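PDB 7LZG: CBS domain protein from Streptococcus pneumoniae serotype 4, which is of unknown function but, as a protein built on paired CBS domains, probably serves as a regulatory module that senses adenosine-type ligands. Local coordinates for residues Glu115-Val120 and Gln128-Arg133; Glu18-Pro23 and Lys134-Ala139; Lys25-Leu30 and Met46-Val51; Glu57-Gly62 and Glu124-Gly129; Glu8-Leu13 and Thr104-Leu109. All blocks are in the same frame, centred on the assembly; numbering follows the deposited sequence.

Contact 1. Residues Glu115-Val120 and Gln128-Arg133. With PO4 (phosphate ion), chain D.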
# COMPACT_ATOMS: atom_id res chain seq x y z
N GLU B 115 -6.45 -4.16 6.73
CA GLU B 115 -5.77 -2.92 6.42
C GLU B 115 -4.33 -3.23 6.04
O GLU B 115 -3.85 -4.36 6.19
CB GLU B 115 -5.82 -1.93 7.59
CG GLU B 115 -5.33 -2.52 8.90
CD GLU B 115 -5.55 -1.59 10.07
OE1 GLU B 115 -5.75 -0.38 9.85
OE2 GLU B 115 -5.53 -2.08 11.22
N SER B 116 -3.63 -2.21 5.53
CA SER B 116 -2.24 -2.35 5.14
C SER B 116 -1.29 -1.60 6.07
O SER B 116 -0.08 -1.57 5.80
CB SER B 116 -2.04 -1.85 3.70
OG SER B 116 -2.28 -0.46 3.61
N PHE B 117 -1.80 -1.00 7.14
CA PHE B 117 -1.00 -0.16 8.03
C PHE B 117 -1.39 -0.50 9.46
O PHE B 117 -2.53 -0.28 9.86
CB PHE B 117 -1.24 1.32 7.73
CG PHE B 117 -0.10 2.21 8.14
CD1 PHE B 117 0.99 2.39 7.30
CD2 PHE B 117 -0.13 2.88 9.35
CE1 PHE B 117 2.03 3.22 7.67
CE2 PHE B 117 0.90 3.71 9.72
CZ PHE B 117 1.99 3.88 8.88
N LEU B 118 -0.44 -1.03 10.22
CA LEU B 118 -0.71 -1.51 11.58
C LEU B 118 0.21 -0.81 12.57
O LEU B 118 1.39 -1.19 12.70
CB LEU B 118 -0.53 -3.02 11.66
CG LEU B 118 -0.96 -3.68 12.97
CD1 LEU B 118 -2.42 -3.41 13.24
CD2 LEU B 118 -0.68 -5.18 12.92
N PRO B 119 -0.27 0.20 13.29
CA PRO B 119 0.56 0.87 14.28
C PRO B 119 0.74 0.02 15.53
O PRO B 119 -0.02 -0.91 15.80
CB PRO B 119 -0.22 2.16 14.60
CG PRO B 119 -1.28 2.26 13.53
CD PRO B 119 -1.58 0.85 13.14
N VAL B 120 1.77 0.37 16.30
CA VAL B 120 2.06 -0.30 17.57
C VAL B 120 1.94 0.74 18.67
O VAL B 120 2.75 1.68 18.75
CB VAL B 120 3.45 -0.95 17.57
CG1 VAL B 120 3.74 -1.58 18.92
CG2 VAL B 120 3.55 -1.98 16.46
N GLN B 128 4.70 3.78 19.11
CA GLN B 128 6.02 3.15 19.14
C GLN B 128 6.51 2.67 17.78
O GLN B 128 7.73 2.67 17.56
CB GLN B 128 6.03 1.97 20.12
CG GLN B 128 5.88 2.36 21.58
CD GLN B 128 7.11 3.06 22.14
OE1 GLN B 128 7.32 4.25 21.91
NE2 GLN B 128 7.93 2.32 22.87
N GLY B 129 5.63 2.26 16.88
CA GLY B 129 6.07 1.79 15.58
C GLY B 129 4.90 1.29 14.76
O GLY B 129 3.74 1.31 15.20
N ILE B 130 5.21 0.85 13.54
CA ILE B 130 4.21 0.38 12.59
C ILE B 130 4.67 -0.92 11.94
O ILE B 130 5.87 -1.21 11.86
CB ILE B 130 3.90 1.44 11.51
CG1 ILE B 130 5.18 1.92 10.83
CG2 ILE B 130 3.13 2.60 12.10
CD1 ILE B 130 5.49 1.24 9.51
N ILE B 131 3.70 -1.69 11.47
CA ILE B 131 3.94 -2.89 10.66
C ILE B 131 3.06 -2.79 9.43
O ILE B 131 1.84 -2.62 9.55
CB ILE B 131 3.65 -4.18 11.44
CG1 ILE B 131 4.46 -4.23 12.73
CG2 ILE B 131 3.94 -5.40 10.58
CD1 ILE B 131 4.13 -5.41 13.62
N THR B 132 3.66 -2.89 8.25
CA THR B 132 2.94 -2.75 7.00
C THR B 132 3.00 -4.05 6.20
O THR B 132 3.84 -4.92 6.45
CB THR B 132 3.52 -1.60 6.15
OG1 THR B 132 4.90 -1.87 5.85
CG2 THR B 132 3.42 -0.29 6.91
N ARG B 133 2.08 -4.18 5.24
CA ARG B 133 2.13 -5.31 4.32
C ARG B 133 3.44 -5.30 3.54
O ARG B 133 4.03 -6.36 3.30
CB ARG B 133 0.95 -5.26 3.35
CG ARG B 133 -0.42 -5.29 4.00
CD ARG B 133 -1.46 -5.73 2.98
NE ARG B 133 -2.83 -5.56 3.44
CZ ARG B 133 -3.73 -4.80 2.84
NH1 ARG B 133 -3.44 -4.12 1.74
NH2 ARG B 133 -4.96 -4.73 3.34
P PO4 D . -7.36 -2.46 1.35
O1 PO4 D . -6.16 -1.75 1.93
O2 PO4 D . -8.49 -1.47 1.18
O3 PO4 D . -7.80 -3.56 2.28
O4 PO4 D . -7.00 -3.05 0.00

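Contact 2. Residues Glu18-Pro23 and Lys134-Ala139. With PO4 (phosphate ion), chain C.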
# COMPACT_ATOMS: atom_id res chain seq x y z
N GLU B 18 12.97 -7.36 13.36
CA GLU B 18 13.69 -6.15 12.99
C GLU B 18 13.50 -5.77 11.53
O GLU B 18 14.22 -4.89 11.04
CB GLU B 18 15.18 -6.32 13.30
CG GLU B 18 15.48 -6.49 14.78
CD GLU B 18 16.90 -6.96 15.05
OE1 GLU B 18 17.49 -7.59 14.15
OE2 GLU B 18 17.41 -6.69 16.15
N THR B 19 12.57 -6.40 10.82
CA THR B 19 12.27 -6.08 9.43
C THR B 19 10.86 -5.54 9.25
O THR B 19 10.69 -4.44 8.70
CB THR B 19 12.48 -7.31 8.54
OG1 THR B 19 13.86 -7.69 8.55
CG2 THR B 19 12.05 -7.02 7.11
N PHE B 20 9.84 -6.27 9.70
CA PHE B 20 8.47 -5.81 9.54
C PHE B 20 8.07 -4.79 10.59
O PHE B 20 7.12 -4.03 10.37
CB PHE B 20 7.49 -6.99 9.54
CG PHE B 20 7.59 -7.87 10.77
CD1 PHE B 20 7.00 -7.49 11.96
CD2 PHE B 20 8.22 -9.10 10.70
CE1 PHE B 20 7.07 -8.30 13.08
CE2 PHE B 20 8.30 -9.92 11.81
CZ PHE B 20 7.72 -9.52 13.00
N LEU B 21 8.76 -4.74 11.73
CA LEU B 21 8.47 -3.79 12.79
C LEU B 21 9.46 -2.65 12.71
O LEU B 21 10.65 -2.82 13.01
CB LEU B 21 8.53 -4.47 14.16
CG LEU B 21 8.25 -3.56 15.36
CD1 LEU B 21 6.86 -2.97 15.26
CD2 LEU B 21 8.42 -4.33 16.66
N THR B 22 8.98 -1.48 12.28
CA THR B 22 9.81 -0.29 12.21
C THR B 22 9.51 0.60 13.40
O THR B 22 8.34 0.94 13.62
CB THR B 22 9.56 0.47 10.91
OG1 THR B 22 9.73 -0.42 9.80
CG2 THR B 22 10.52 1.63 10.77
N PRO B 23 10.50 0.98 14.21
CA PRO B 23 10.21 1.80 15.39
C PRO B 23 9.86 3.23 15.01
O PRO B 23 10.20 3.72 13.93
CB PRO B 23 11.52 1.74 16.19
CG PRO B 23 12.57 1.55 15.15
CD PRO B 23 11.94 0.67 14.09
N LYS B 134 3.90 -4.12 3.14
CA LYS B 134 5.19 -4.00 2.47
C LYS B 134 6.32 -4.54 3.35
O LYS B 134 7.22 -5.22 2.86
CB LYS B 134 5.45 -2.54 2.10
CG LYS B 134 6.83 -2.25 1.55
CD LYS B 134 7.11 -0.76 1.56
CE LYS B 134 8.48 -0.44 0.98
NZ LYS B 134 8.56 -0.74 -0.47
N SER B 135 6.27 -4.24 4.65
CA SER B 135 7.35 -4.65 5.54
C SER B 135 7.33 -6.15 5.78
O SER B 135 8.39 -6.78 5.93
CB SER B 135 7.25 -3.88 6.86
OG SER B 135 5.99 -4.08 7.48
N ILE B 136 6.14 -6.75 5.83
CA ILE B 136 6.05 -8.20 6.01
C ILE B 136 6.51 -8.92 4.75
O ILE B 136 7.18 -9.96 4.83
CB ILE B 136 4.62 -8.60 6.42
CG1 ILE B 136 4.46 -8.49 7.94
CG2 ILE B 136 4.28 -10.00 5.94
CD1 ILE B 136 3.23 -9.16 8.48
N LEU B 137 6.17 -8.38 3.58
CA LEU B 137 6.67 -8.97 2.34
C LEU B 137 8.18 -8.93 2.28
O LEU B 137 8.80 -9.84 1.70
CB LEU B 137 6.06 -8.25 1.13
CG LEU B 137 4.77 -8.88 0.62
CD1 LEU B 137 4.43 -8.31 -0.74
CD2 LEU B 137 4.91 -10.39 0.54
N LYS B 138 8.81 -7.90 2.86
CA LYS B 138 10.26 -7.89 2.96
C LYS B 138 10.75 -9.04 3.83
O LYS B 138 11.81 -9.62 3.56
CB LYS B 138 10.75 -6.55 3.51
CG LYS B 138 10.82 -5.43 2.49
CD LYS B 138 11.62 -4.25 3.02
CE LYS B 138 11.79 -3.18 1.96
NZ LYS B 138 12.65 -2.06 2.45
N ALA B 139 9.99 -9.39 4.86
CA ALA B 139 10.40 -10.47 5.75
C ALA B 139 10.35 -11.81 5.03
O ALA B 139 11.31 -12.60 5.11
CB ALA B 139 9.51 -10.49 6.99
P PO4 C . 5.00 1.00 -1.61
O1 PO4 C . 4.24 1.54 -0.42
O2 PO4 C . 6.46 1.36 -1.49
O3 PO4 C . 4.86 -0.51 -1.64
O4 PO4 C . 4.43 1.58 -2.88

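Contact 3. Residues Lys25-Leu30 and Met46-Val51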
# COMPACT_ATOMS: atom_id res chain seq x y z
N LYS B 25 11.13 5.80 16.06
CA LYS B 25 12.35 6.59 15.92
C LYS B 25 12.80 6.71 14.47
O LYS B 25 13.49 7.67 14.12
CB LYS B 25 13.46 5.97 16.76
CG LYS B 25 12.96 5.21 17.99
CD LYS B 25 14.09 4.46 18.68
CE LYS B 25 13.56 3.56 19.79
NZ LYS B 25 14.66 2.83 20.48
N ASN B 26 12.42 5.75 13.61
CA ASN B 26 12.80 5.75 12.20
C ASN B 26 11.62 6.07 11.29
O ASN B 26 11.59 5.64 10.13
CB ASN B 26 13.41 4.40 11.82
CG ASN B 26 14.70 4.11 12.56
OD1 ASN B 26 14.81 3.10 13.26
ND2 ASN B 26 15.68 4.99 12.40
N LEU B 27 10.65 6.83 11.79
CA LEU B 27 9.45 7.17 11.04
C LEU B 27 9.24 8.68 11.04
O LEU B 27 9.66 9.38 11.96
CB LEU B 27 8.21 6.50 11.62
CG LEU B 27 8.05 4.99 11.43
CD1 LEU B 27 7.01 4.47 12.40
CD2 LEU B 27 7.65 4.68 10.00
N ALA B 28 8.59 9.16 9.99
CA ALA B 28 8.11 10.54 9.95
C ALA B 28 6.66 10.56 10.41
O ALA B 28 5.80 9.92 9.80
CB ALA B 28 8.24 11.12 8.54
N VAL B 29 6.40 11.27 11.50
CA VAL B 29 5.05 11.41 12.04
C VAL B 29 4.63 12.87 11.94
O VAL B 29 5.43 13.75 11.66
CB VAL B 29 4.94 10.90 13.49
CG1 VAL B 29 5.54 9.51 13.62
CG2 VAL B 29 5.62 11.87 14.45
N LEU B 30 3.34 13.11 12.16
CA LEU B 30 2.76 14.44 12.08
C LEU B 30 2.01 14.75 13.37
O LEU B 30 1.30 13.90 13.91
CB LEU B 30 1.80 14.57 10.89
CG LEU B 30 2.41 14.53 9.48
CD1 LEU B 30 1.32 14.54 8.42
CD2 LEU B 30 3.37 15.69 9.28
N MSE B 46 6.45 12.59 0.66
CA MSE B 46 6.81 11.34 1.32
C MSE B 46 6.53 10.14 0.43
O MSE B 46 5.76 10.23 -0.52
CB MSE B 46 6.06 11.20 2.64
CG MSE B 46 6.35 12.30 3.63
SE MSE B 46 5.09 12.31 5.10
CE MSE B 46 5.72 13.91 6.01
N THR B 47 7.17 9.02 0.75
CA THR B 47 6.99 7.79 -0.02
C THR B 47 5.90 6.89 0.53
O THR B 47 5.41 6.01 -0.19
CB THR B 47 8.31 7.01 -0.09
OG1 THR B 47 8.82 6.83 1.24
CG2 THR B 47 9.33 7.76 -0.93
N TYR B 48 5.50 7.08 1.79
CA TYR B 48 4.46 6.28 2.40
C TYR B 48 3.09 6.88 2.12
O TYR B 48 2.94 8.11 2.06
CB TYR B 48 4.69 6.18 3.91
CG TYR B 48 6.02 5.58 4.29
CD1 TYR B 48 6.57 4.53 3.55
CD2 TYR B 48 6.75 6.07 5.36
CE1 TYR B 48 7.79 3.98 3.89
CE2 TYR B 48 7.97 5.53 5.71
CZ TYR B 48 8.49 4.49 4.96
OH TYR B 48 9.71 3.94 5.30
N THR B 49 2.10 6.01 1.93
CA THR B 49 0.75 6.48 1.65
C THR B 49 0.04 6.97 2.91
O THR B 49 -0.75 7.91 2.84
CB THR B 49 -0.06 5.36 0.98
OG1 THR B 49 0.62 4.91 -0.19
CG2 THR B 49 -1.44 5.86 0.58
N ARG B 50 0.33 6.36 4.06
CA ARG B 50 -0.25 6.77 5.32
C ARG B 50 0.85 7.02 6.34
O ARG B 50 1.83 6.26 6.40
CB ARG B 50 -1.22 5.71 5.87
CG ARG B 50 -2.22 5.20 4.85
CD ARG B 50 -3.41 4.55 5.54
NE ARG B 50 -4.16 5.51 6.34
CZ ARG B 50 -5.12 6.30 5.86
NH1 ARG B 50 -5.47 6.27 4.59
NH2 ARG B 50 -5.74 7.14 6.69
N VAL B 51 0.70 8.08 7.12
CA VAL B 51 1.64 8.38 8.20
C VAL B 51 0.86 8.47 9.50
O VAL B 51 -0.30 8.91 9.51
CB VAL B 51 2.43 9.67 7.92
CG1 VAL B 51 3.24 9.53 6.65
CG2 VAL B 51 1.49 10.86 7.84

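Contact 4. Residues Glu57-Gly62 and Glu124-Gly129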
# COMPACT_ATOMS: atom_id res chain seq x y z
N GLU B 57 2.80 15.15 22.96
CA GLU B 57 3.34 14.19 23.92
C GLU B 57 3.30 12.77 23.36
O GLU B 57 3.16 11.80 24.11
CB GLU B 57 2.60 14.27 25.25
CG GLU B 57 1.09 14.11 25.15
CD GLU B 57 0.39 14.27 26.49
OE1 GLU B 57 1.07 14.63 27.47
OE2 GLU B 57 -0.83 14.03 26.56
N LYS B 58 3.43 12.64 22.04
CA LYS B 58 3.54 11.38 21.30
C LYS B 58 2.33 10.47 21.48
O LYS B 58 2.41 9.28 21.15
CB LYS B 58 4.81 10.61 21.68
CG LYS B 58 6.10 11.36 21.38
CD LYS B 58 7.31 10.52 21.75
CE LYS B 58 8.61 11.19 21.35
NZ LYS B 58 9.78 10.33 21.65
N GLN B 59 1.20 10.98 21.97
CA GLN B 59 -0.00 10.17 22.09
C GLN B 59 -0.55 9.85 20.70
O GLN B 59 -0.86 10.76 19.93
CB GLN B 59 -1.05 10.90 22.92
CG GLN B 59 -0.82 10.83 24.42
CD GLN B 59 -1.28 9.51 25.02
OE1 GLN B 59 -2.15 8.83 24.47
NE2 GLN B 59 -0.70 9.15 26.16
N PHE B 60 -0.66 8.57 20.39
CA PHE B 60 -1.12 8.15 19.07
C PHE B 60 -2.56 8.57 18.84
O PHE B 60 -3.46 8.16 19.58
CB PHE B 60 -0.98 6.63 18.91
CG PHE B 60 -1.55 6.10 17.63
CD1 PHE B 60 -0.84 6.21 16.45
CD2 PHE B 60 -2.79 5.49 17.60
CE1 PHE B 60 -1.35 5.72 15.26
CE2 PHE B 60 -3.32 5.00 16.42
CZ PHE B 60 -2.60 5.12 15.25
N VAL B 61 -2.78 9.40 17.82
CA VAL B 61 -4.13 9.82 17.45
C VAL B 61 -4.71 8.93 16.37
O VAL B 61 -5.83 8.43 16.49
CB VAL B 61 -4.11 11.30 17.01
CG1 VAL B 61 -5.52 11.80 16.74
CG2 VAL B 61 -3.41 12.16 18.05
N GLY B 62 -3.95 8.71 15.30
CA GLY B 62 -4.41 7.89 14.21
C GLY B 62 -3.46 8.00 13.03
O GLY B 62 -2.34 8.50 13.16
N GLU B 124 -0.26 2.59 27.50
CA GLU B 124 -0.42 3.98 27.90
C GLU B 124 -1.08 4.80 26.80
O GLU B 124 -2.04 5.54 27.05
CB GLU B 124 0.93 4.58 28.28
CG GLU B 124 0.86 6.04 28.70
CD GLU B 124 2.20 6.59 29.14
OE1 GLU B 124 3.21 5.85 29.02
OE2 GLU B 124 2.25 7.75 29.60
N GLY B 125 -0.59 4.67 25.57
CA GLY B 125 -1.16 5.39 24.45
C GLY B 125 -0.11 6.06 23.58
O GLY B 125 -0.44 6.83 22.68
N ILE B 126 1.16 5.75 23.84
CA ILE B 126 2.27 6.33 23.10
C ILE B 126 2.53 5.51 21.85
O ILE B 126 2.49 4.27 21.88
CB ILE B 126 3.53 6.42 23.99
CG1 ILE B 126 3.61 7.79 24.67
CG2 ILE B 126 4.80 6.16 23.19
CD1 ILE B 126 2.50 8.07 25.66
N PHE B 127 2.78 6.19 20.74
CA PHE B 127 3.06 5.53 19.47
C PHE B 127 4.51 5.06 19.44
O PHE B 127 5.43 5.83 19.69
CB PHE B 127 2.78 6.48 18.31
CG PHE B 127 3.25 5.97 16.98
CD1 PHE B 127 2.55 4.97 16.33
CD2 PHE B 127 4.38 6.50 16.39
CE1 PHE B 127 2.98 4.50 15.11
CE2 PHE B 127 4.81 6.03 15.16
CZ PHE B 127 4.12 5.03 14.52
N GLN B 128 4.70 3.78 19.11
CA GLN B 128 6.02 3.15 19.14
C GLN B 128 6.51 2.67 17.78
O GLN B 128 7.73 2.67 17.56
CB GLN B 128 6.03 1.97 20.12
CG GLN B 128 5.88 2.36 21.58
CD GLN B 128 7.11 3.06 22.14
OE1 GLN B 128 7.32 4.25 21.91
NE2 GLN B 128 7.93 2.32 22.87
N GLY B 129 5.63 2.26 16.88
CA GLY B 129 6.07 1.79 15.58
C GLY B 129 4.90 1.29 14.76
O GLY B 129 3.74 1.31 15.20

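Contact 5. Residues Glu8-Leu13 and Thr104-Leu109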
# COMPACT_ATOMS: atom_id res chain seq x y z
N GLU B 8 6.78 -23.87 11.90
CA GLU B 8 8.04 -23.56 11.23
C GLU B 8 8.01 -22.18 10.60
O GLU B 8 8.98 -21.42 10.71
CB GLU B 8 8.34 -24.62 10.17
CG GLU B 8 8.51 -26.04 10.71
CD GLU B 8 9.90 -26.30 11.26
OE1 GLU B 8 10.71 -25.35 11.34
OE2 GLU B 8 10.18 -27.46 11.63
N PHE B 9 6.91 -21.84 9.93
CA PHE B 9 6.82 -20.55 9.26
C PHE B 9 6.74 -19.41 10.28
O PHE B 9 7.35 -18.35 10.07
CB PHE B 9 5.61 -20.52 8.33
CG PHE B 9 5.53 -19.29 7.48
CD1 PHE B 9 6.27 -19.20 6.31
CD2 PHE B 9 4.71 -18.23 7.83
CE1 PHE B 9 6.20 -18.07 5.52
CE2 PHE B 9 4.64 -17.10 7.04
CZ PHE B 9 5.38 -17.02 5.89
N GLU B 10 6.00 -19.61 11.37
CA GLU B 10 5.91 -18.57 12.39
C GLU B 10 7.24 -18.37 13.10
O GLU B 10 7.62 -17.24 13.43
CB GLU B 10 4.81 -18.90 13.39
CG GLU B 10 4.62 -17.84 14.46
CD GLU B 10 3.41 -18.11 15.34
OE1 GLU B 10 2.74 -19.15 15.14
OE2 GLU B 10 3.12 -17.27 16.22
N THR B 11 7.97 -19.46 13.35
CA THR B 11 9.31 -19.35 13.93
C THR B 11 10.21 -18.49 13.05
O THR B 11 10.99 -17.68 13.55
CB THR B 11 9.92 -20.73 14.13
OG1 THR B 11 9.03 -21.55 14.88
CG2 THR B 11 11.25 -20.62 14.87
N PHE B 12 10.11 -18.66 11.73
CA PHE B 12 10.91 -17.85 10.81
C PHE B 12 10.52 -16.38 10.91
O PHE B 12 11.38 -15.51 11.06
CB PHE B 12 10.75 -18.37 9.38
CG PHE B 12 11.25 -17.42 8.34
CD1 PHE B 12 12.60 -17.27 8.11
CD2 PHE B 12 10.36 -16.66 7.60
CE1 PHE B 12 13.07 -16.39 7.15
CE2 PHE B 12 10.81 -15.77 6.64
CZ PHE B 12 12.17 -15.64 6.42
N LEU B 13 9.22 -16.09 10.81
CA LEU B 13 8.77 -14.70 10.89
C LEU B 13 9.09 -14.08 12.24
O LEU B 13 9.38 -12.88 12.31
CB LEU B 13 7.26 -14.63 10.61
CG LEU B 13 6.85 -13.97 9.29
CD1 LEU B 13 7.42 -14.73 8.11
CD2 LEU B 13 5.33 -13.89 9.19
N THR B 104 1.16 -11.05 18.68
CA THR B 104 1.49 -12.35 18.12
C THR B 104 1.50 -12.26 16.60
O THR B 104 0.83 -11.41 16.01
CB THR B 104 0.50 -13.43 18.57
OG1 THR B 104 -0.80 -13.15 18.03
CG2 THR B 104 0.40 -13.46 20.09
N ILE B 105 2.28 -13.14 15.97
CA ILE B 105 2.38 -13.13 14.51
C ILE B 105 1.03 -13.45 13.89
O ILE B 105 0.65 -12.88 12.86
CB ILE B 105 3.48 -14.10 14.04
CG1 ILE B 105 4.80 -13.36 13.80
CG2 ILE B 105 3.07 -14.83 12.77
CD1 ILE B 105 5.35 -12.66 15.03
N THR B 106 0.27 -14.35 14.52
CA THR B 106 -1.02 -14.76 13.95
C THR B 106 -2.02 -13.61 13.93
O THR B 106 -2.86 -13.55 13.03
CB THR B 106 -1.58 -15.94 14.74
OG1 THR B 106 -2.04 -15.50 16.02
CG2 THR B 106 -0.51 -17.01 14.94
N GLU B 107 -1.94 -12.70 14.90
CA GLU B 107 -2.86 -11.57 14.95
C GLU B 107 -2.36 -10.36 14.17
O GLU B 107 -3.16 -9.48 13.83
CB GLU B 107 -3.15 -11.16 16.40
CG GLU B 107 -2.09 -10.27 17.04
CD GLU B 107 -2.50 -9.80 18.43
OE1 GLU B 107 -3.51 -10.30 18.96
OE2 GLU B 107 -1.81 -8.92 18.98
N VAL B 108 -1.05 -10.28 13.89
CA VAL B 108 -0.55 -9.23 13.02
C VAL B 108 -1.01 -9.45 11.59
O VAL B 108 -1.55 -8.55 10.94
CB VAL B 108 0.99 -9.15 13.11
CG1 VAL B 108 1.55 -8.37 11.93
CG2 VAL B 108 1.40 -8.49 14.42
N LEU B 109 -0.82 -10.67 11.08
CA LEU B 109 -1.36 -11.02 9.77
C LEU B 109 -2.88 -10.93 9.76
O LEU B 109 -3.47 -10.56 8.74
CB LEU B 109 -0.92 -12.42 9.36
CG LEU B 109 0.45 -12.60 8.70
CD1 LEU B 109 1.58 -12.20 9.63
CD2 LEU B 109 0.61 -14.04 8.26

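Contact 1. Residues Glu115-Val120 and Gln128-Arg133
A classic beta bulge interrupts the pairing of these two antiparallel strands: Gln128 and Gly129 both face Val120. The carbonyl of Val120 takes the NH of Gln128 almost along its C=O axis (Gln128 N to Val120 O 2.9 Å), while the NH of Gly129 reaches the same oxygen only weakly. Val120 N returns a bond to Gly129 O, within the plane of that carbonyl. Beyond the bulge the ladder is regular. Leu118 and Ile131 form a hydrogen-bonded pair, with Leu118 N to Ile131 O at 2.9 Å and Ile131 N to Leu118 O at 2.7 Å, each donor standing somewhat above the acceptor's carbonyl plane.

Leu118, Val120 and Ile131 occupy one face of the sheet, and Phe117, Pro119, Ile130 and Thr132 the other. With CG anti to its backbone N (chi1 -155°), Phe117 brings CE2 within 3.4 Å of Ile130 CG2 and CD1 within 3.6 Å of Thr132 CG2, so that two methyls meet the ring obliquely.

At the far end the extended Arg133 lays one face of its guanidinium over Ser116 CB. NE bonds to Leu112 O, and NH2 donates to O3 of a phosphate at 3.2 Å, an ion that Lys134 of the second subunit also holds. Strands 117-121 and 127-132 thus make the beta hairpin that, in CBS domains, runs directly into the closing helix, here 133-140.

Contact 2. Residues Glu18-Pro23 and Lys134-Ala139
The helix that follows the beta hairpin of a CBS domain, here 133-140, receives in its first turns the short helix 17-20, just where the chain enters strand 21-23. Ser135 lies at the centre. Its OG sits between the backbone N and the carbonyl carbon (chi1 57°) and donates to Thr132 O one turn back; Phe20 O is a second oxygen close by, 3.1 Å from Ser135 OG, yet no hydrogen bond joins the two segments. The remainder is apolar. Phe20 also adopts the crowded first torsion (chi1 56°), which sets its CB 3.7 Å from Ile136 CG1 and swings the ring along the helix until Ala139 CB meets its edge, 4.2 Å from CD2. Thr19 keeps CG2 anti to its backbone N and aims that methyl at the helix, 3.9 Å from Lys138 CB.

On another side of the helix Lys134 bends at its last torsion, and NZ holds phosphate O2 at 3.1 Å; Arg133 of the second subunit binds the same ion, and Val113 O of that subunit also accepts from NZ. Within the chain, Ile131 of strand 127-132 packs against both Phe20 and Ile136, while Val108 and Leu109 of helix 105-111 cover Ile136.

Contact 3. Residues Lys25-Leu30 and Met46-Val51
Close packing here is confined to two aliphatic residues, Leu30 and Val51, whose side chains cross obliquely. Val51 has CG2 between its backbone N and carbonyl carbon, with CG1 anti to the carbonyl carbon (chi1 -61°), and this rotation offers CG2 to Leu30 CD1 at 3.7 Å. Leu30 meets it with CG anti to its own carbonyl carbon and a straight second torsion (chi2 175°). Beside the pair, Ala28 O rests 3.9 Å from Val51 CB, a carbonyl against an aliphatic carbon. Leu42 and Leu43 of helix 36-45 add to this buried patch, one on Leu30 and the other on Val51.

The two segments lead into the two parallel strands of a beta-alpha-beta crossover: strand 30-31 runs parallel to strand 50-54, and helix 36-45 lies between them in sequence, as expected of a CBS domain. Backbone bonds from Leu30 to Pro52 and Val54 hold the strands together.

Away from that patch the contact slackens. The selenomethionine Met46 stretches out nearly straight beyond CB, yet its CE only comes to 4.4 Å from Leu30 CD2. Leu27 CD2 approaches Tyr48 CE2 obliquely, likewise at 4.4 Å, and the tyrosine is largely open to solvent. No hydrogen bond spans the segments. The Tyr48 side chain stands about 5 Å from a phosphate, probably an ion of the crystallisation liquor, although such an ion may mark a pocket. Nearby, Met46 O accepts a bond from Arg67 of the second subunit, and Thr49 packs on Thr49 of that subunit.

Contact 4. Residues Glu57-Gly62 and Glu124-Gly129
The loops of two beta hairpins, one from each CBS domain, meet here at the surface of the paired module. The polar part is a single beta bridge between Gln59 and Ile126, closed by two backbone hydrogen bonds. Phe127 N donates to Lys58 O (3.1 Å) and Phe60 N to Gly125 O (2.9 Å), both donors lying nearly along the C=O axis of the acceptor. The exchange is reciprocal, each segment giving one NH and one carbonyl. Longer CA-H...O contacts reinforce it, from Ile126 CA to Lys58 O and from Gln59 CA to Gly125 O. Asp122 OD1 grips the NH groups of Gly125 and Ile126, while Thr55 OG1 binds those of Glu57 and Gln59, so a side-chain oxygen steadies each loop.

In the side-chain packing, Ile126 crosses Gln59 at about a right angle. The apolar contact is made by two rings. Phe60 and Phe127, each with CG anti to the backbone N, are nearly parallel (21° between planes) but slid apart, their centroids 5.8 Å distant, so overlap is slight; CD1 of Phe60 and CD1 of Phe127 touch at 3.6 Å. Each ring also folds back over its own strand, where a bulge follows: Gly62 N stands 3.8 Å above the centre of the Phe60 ring, and Gly129 N equally 3.8 Å above that of Phe127.

Contact 5. Residues Glu8-Leu13 and Thr104-Leu109
Glu10 and Ile105 slide past each other in opposite directions where segment 8-13 of helix 4-14 meets the start of helix 105-111. The glutamate leaves its helix with CG anti to the backbone N (chi1 -178°) and stays extended, so the aliphatic part of the side chain does the touching: Glu10 CG lies 3.8 Å from Ile105 CG2. Its carboxylate ends over the methyl of Thr106, which crosses it obliquely; Thr106 CG2 is 3.9 Å from Glu10 OE2. This acid group therefore meets carbon across the contact, and no hydrogen bond links the helices.

One turn further on, Leu13 and Leu109 reach toward each other tip to tip, with Leu13 CD2 4.1 Å from Leu109 CD1. Ile105 also touches Leu13, its CG1 4.2 Å from Leu13 CB, and so meets both Glu10 and Leu13. The segment axes stay 11.3 Å apart at an angle of 84°, a wide, almost perpendicular crossing spanned by side chains alone. Thr104 occupies the N-cap position of the second helix.

Helix 133-140 adjoins both partners, Val140 packing on Phe9 and Leu13, and Ile136 on Val108 and Leu109. On the flank of helix 4-14, the Phe9 ring meets Phe9 of the second subunit.

How the contacts relate
The five contacts show chemistry following position. Contact 1, near the centre of the chain, is a hydrogen-bonded hairpin; contact 4 shares Gln128 and Gly129 with it but lies at the surface, bridging the two CBS domains by two backbone bonds and a pair of rings. Contacts 2 and 5 are buried side-chain packing without bonds between segments, joined through Ile136, which touches both Phe20 and Leu109. Contact 3, partly buried, belongs to the other sheet, yet Leu27 reaches Ile130 of contact 1 and Phe127 of contact 4. Contacts 3 and 5 lie about 25 Å apart between centres, and both touch the second subunit.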